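Local coordinates for protein beta-1,4-galactanase (Thielavia heterothallica, PDB 1HJS) that hydrolyses the beta-1,4-galactosidic linkages of type I arabinogalactans as a family 53 glycoside hydrolase, at residues Asn34-Asn39 against Ser324-Phe329. Residues are numbered along the deposited sequence; the frame is centred on the assembly and turned at random.
Sequences NILAAN and SSLSVF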
ATOM      1  N   ASN A  34      -6.663 -17.806  -4.223  1.00 14.00           N
ATOM      2  CA  ASN A  34      -6.142 -18.832  -5.118  1.00 14.72           C
ATOM      3  C   ASN A  34      -6.075 -18.312  -6.552  1.00 14.16           C
ATOM      4  O   ASN A  34      -5.181 -18.674  -7.311  1.00 14.00           O
ATOM      5  CB  ASN A  34      -7.007 -20.090  -5.039  1.00 15.99           C
ATOM      6  CG  ASN A  34      -7.041 -20.676  -3.638  1.00 17.52           C
ATOM      7  OD1 ASN A  34      -5.998 -20.887  -3.019  1.00 19.08           O
ATOM      8  ND2 ASN A  34      -8.235 -20.937  -3.134  1.00 19.17           N
ATOM      9  N   ILE A  35      -7.031 -17.468  -6.920  1.00 13.86           N
ATOM     10  CA  ILE A  35      -7.037 -16.880  -8.255  1.00 13.92           C
ATOM     11  C   ILE A  35      -5.802 -15.984  -8.370  1.00 13.86           C
ATOM     12  O   ILE A  35      -5.076 -16.033  -9.359  1.00 14.06           O
ATOM     13  CB  ILE A  35      -8.303 -16.027  -8.482  1.00 14.12           C
ATOM     14  CG1 ILE A  35      -9.541 -16.928  -8.478  1.00 13.58           C
ATOM     15  CG2 ILE A  35      -8.194 -15.272  -9.805  1.00 14.81           C
ATOM     16  CD1 ILE A  35     -10.857 -16.179  -8.582  1.00 14.61           C
ATOM     17  N   LEU A  36      -5.565 -15.170  -7.344  1.00 13.52           N
ATOM     18  CA  LEU A  36      -4.408 -14.275  -7.343  1.00 13.28           C
ATOM     19  C   LEU A  36      -3.106 -15.064  -7.442  1.00 13.53           C
ATOM     20  O   LEU A  36      -2.231 -14.739  -8.251  1.00 13.59           O
ATOM     21  CB  LEU A  36      -4.400 -13.420  -6.073  1.00 12.67           C
ATOM     22  CG  LEU A  36      -5.565 -12.438  -5.909  1.00 12.38           C
ATOM     23  CD1 LEU A  36      -5.512 -11.804  -4.522  1.00 11.34           C
ATOM     24  CD2 LEU A  36      -5.490 -11.366  -7.003  1.00 12.21           C
ATOM     25  N   ALA A  37      -2.983 -16.107  -6.627  1.00 13.08           N
ATOM     26  CA  ALA A  37      -1.784 -16.935  -6.634  1.00 13.61           C
ATOM     27  C   ALA A  37      -1.565 -17.576  -8.002  1.00 14.21           C
ATOM     28  O   ALA A  37      -0.440 -17.633  -8.493  1.00 14.22           O
ATOM     29  CB  ALA A  37      -1.887 -18.019  -5.559  1.00 13.49           C
ATOM     30  N   ALA A  38      -2.646 -18.047  -8.615  1.00 14.07           N
ATOM     31  CA  ALA A  38      -2.558 -18.695  -9.920  1.00 14.68           C
ATOM     32  C   ALA A  38      -2.097 -17.728 -11.001  1.00 15.13           C
ATOM     33  O   ALA A  38      -1.522 -18.146 -12.009  1.00 14.63           O
ATOM     34  CB  ALA A  38      -3.911 -19.296 -10.299  1.00 15.40           C
ATOM     35  N   ASN A  39      -2.338 -16.438 -10.791  1.00 14.84           N
ATOM     36  CA  ASN A  39      -1.935 -15.439 -11.770  1.00 15.13           C
ATOM     37  C   ASN A  39      -0.600 -14.746 -11.494  1.00 15.01           C
ATOM     38  O   ASN A  39      -0.312 -13.693 -12.069  1.00 15.05           O
ATOM     39  CB  ASN A  39      -3.040 -14.395 -11.946  1.00 16.11           C
ATOM     40  CG  ASN A  39      -4.220 -14.932 -12.735  1.00 16.40           C
ATOM     41  OD1 ASN A  39      -5.094 -15.615 -12.192  1.00 17.54           O
ATOM     42  ND2 ASN A  39      -4.243 -14.639 -14.025  1.00 15.61           N
ATOM     43  N   SER A 324      -8.274 -10.827 -18.312  1.00 16.25           N
ATOM     44  CA  SER A 324      -7.020 -11.313 -18.879  1.00 16.98           C
ATOM     45  C   SER A 324      -5.790 -10.570 -18.357  1.00 16.58           C
ATOM     46  O   SER A 324      -4.682 -11.106 -18.371  1.00 16.50           O
ATOM     47  CB  SER A 324      -7.067 -11.197 -20.403  1.00 16.98           C
ATOM     48  OG  SER A 324      -7.238  -9.845 -20.789  1.00 19.00           O
ATOM     49  N   SER A 325      -5.981  -9.339 -17.903  1.00 15.61           N
ATOM     50  CA  SER A 325      -4.864  -8.542 -17.407  1.00 15.24           C
ATOM     51  C   SER A 325      -4.248  -9.055 -16.104  1.00 14.81           C
ATOM     52  O   SER A 325      -3.095  -8.759 -15.803  1.00 14.14           O
ATOM     53  CB  SER A 325      -5.315  -7.094 -17.217  1.00 15.03           C
ATOM     54  OG  SER A 325      -6.471  -7.043 -16.398  1.00 14.93           O
ATOM     55  N   LEU A 326      -5.003  -9.835 -15.338  1.00 14.75           N
ATOM     56  CA  LEU A 326      -4.510 -10.340 -14.058  1.00 14.23           C
ATOM     57  C   LEU A 326      -3.263 -11.217 -14.195  1.00 14.36           C
ATOM     58  O   LEU A 326      -2.464 -11.319 -13.262  1.00 13.98           O
ATOM     59  CB  LEU A 326      -5.623 -11.119 -13.335  1.00 14.05           C
ATOM     60  CG  LEU A 326      -5.461 -11.292 -11.818  1.00 13.33           C
ATOM     61  CD1 LEU A 326      -5.448  -9.930 -11.126  1.00 13.42           C
ATOM     62  CD2 LEU A 326      -6.579 -12.158 -11.281  1.00 12.66           C
ATOM     63  N   SER A 327      -3.088 -11.845 -15.354  1.00 13.84           N
ATOM     64  CA  SER A 327      -1.929 -12.708 -15.565  1.00 14.48           C
ATOM     65  C   SER A 327      -0.621 -11.930 -15.696  1.00 14.25           C
ATOM     66  O   SER A 327       0.451 -12.527 -15.781  1.00 14.03           O
ATOM     67  CB  SER A 327      -2.129 -13.572 -16.815  1.00 14.72           C
ATOM     68  OG  SER A 327      -2.182 -12.766 -17.980  1.00 15.47           O
ATOM     69  N   VAL A 328      -0.709 -10.603 -15.715  1.00 13.89           N
ATOM     70  CA  VAL A 328       0.482  -9.770 -15.840  1.00 13.92           C
ATOM     71  C   VAL A 328       1.478 -10.067 -14.721  1.00 14.12           C
ATOM     72  O   VAL A 328       2.690  -9.959 -14.905  1.00 13.40           O
ATOM     73  CB  VAL A 328       0.118  -8.260 -15.811  1.00 13.89           C
ATOM     74  CG1 VAL A 328      -0.386  -7.861 -14.432  1.00 13.09           C
ATOM     75  CG2 VAL A 328       1.331  -7.425 -16.207  1.00 13.84           C
ATOM     76  N   PHE A 329       0.966 -10.462 -13.561  1.00 14.86           N
ATOM     77  CA  PHE A 329       1.830 -10.760 -12.426  1.00 15.54           C
ATOM     78  C   PHE A 329       2.719 -11.980 -12.645  1.00 16.68           C
ATOM     79  O   PHE A 329       3.617 -12.263 -11.848  1.00 16.53           O
ATOM     80  CB  PHE A 329       0.978 -10.904 -11.168  1.00 15.02           C
ATOM     81  CG  PHE A 329       0.292  -9.629 -10.777  1.00 14.60           C
ATOM     82  CD1 PHE A 329       1.019  -8.581 -10.210  1.00 14.88           C
ATOM     83  CD2 PHE A 329      -1.059  -9.444 -11.037  1.00 14.53           C
ATOM     84  CE1 PHE A 329       0.405  -7.368  -9.912  1.00 14.39           C
ATOM     85  CE2 PHE A 329      -1.683  -8.237 -10.746  1.00 15.26           C
ATOM     86  CZ  PHE A 329      -0.946  -7.194 -10.181  1.00 15.02           C
TER
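Leu326 packs against Ile35 and Leu36 in the last turn of helix 32-38, and this contact is apolar. The Leu326 fork spreads over two helix residues: CD2 lies 3.8 Å from CG2 of Ile35, whereas CD1 comes only to 4.4 Å from CD2 of Leu36, a looser touch. With CG anti to the backbone N (chi1 -159°), the Leu326 side chain reaches across to the helix and crosses that of Ile35 at about a right angle.

Asn39, the residue just after the helix, where the backbone departs from helical angles, packs against the same CD2 branch of Leu326 that meets Ile35 and contributes the largest share of the interface, 102 Å² of the 262 Å² buried in total. Its CG stands 3.9 Å from Leu326 CD2, and the two side chains again cross nearly perpendicularly. An alanine here would probably open a gap beside Leu326 and leave its CD2 branch less firmly held.

The remaining contacts involve main-chain atoms. The CA atoms of Asn39 and Ser327 are 4.7 Å apart. Asn39 CB sits 3.4 Å from Leu326 O, and Asn39 O lies 3.2 Å from Phe329 CB; Phe329 thus meets the residue just past the helix through its CB, while its ring is directed elsewhere. Ser327 OG is hydrogen-bonded to NH1 of Arg331, just beyond the segment.

In the (beta/alpha)8 barrel, helix 32-38 comes between strands 4-8 and 43-48 along the chain, and the 3-10 turns of 324-329 follow the last strand, 290-296. The contact therefore joins the beginning of the barrel to its C-terminal end: Leu36 and Phe329 both touch Val7 of strand 4-8, while Ser325 and Val328 turn to helix 270-285, placing the 3-10 segment between the two helices.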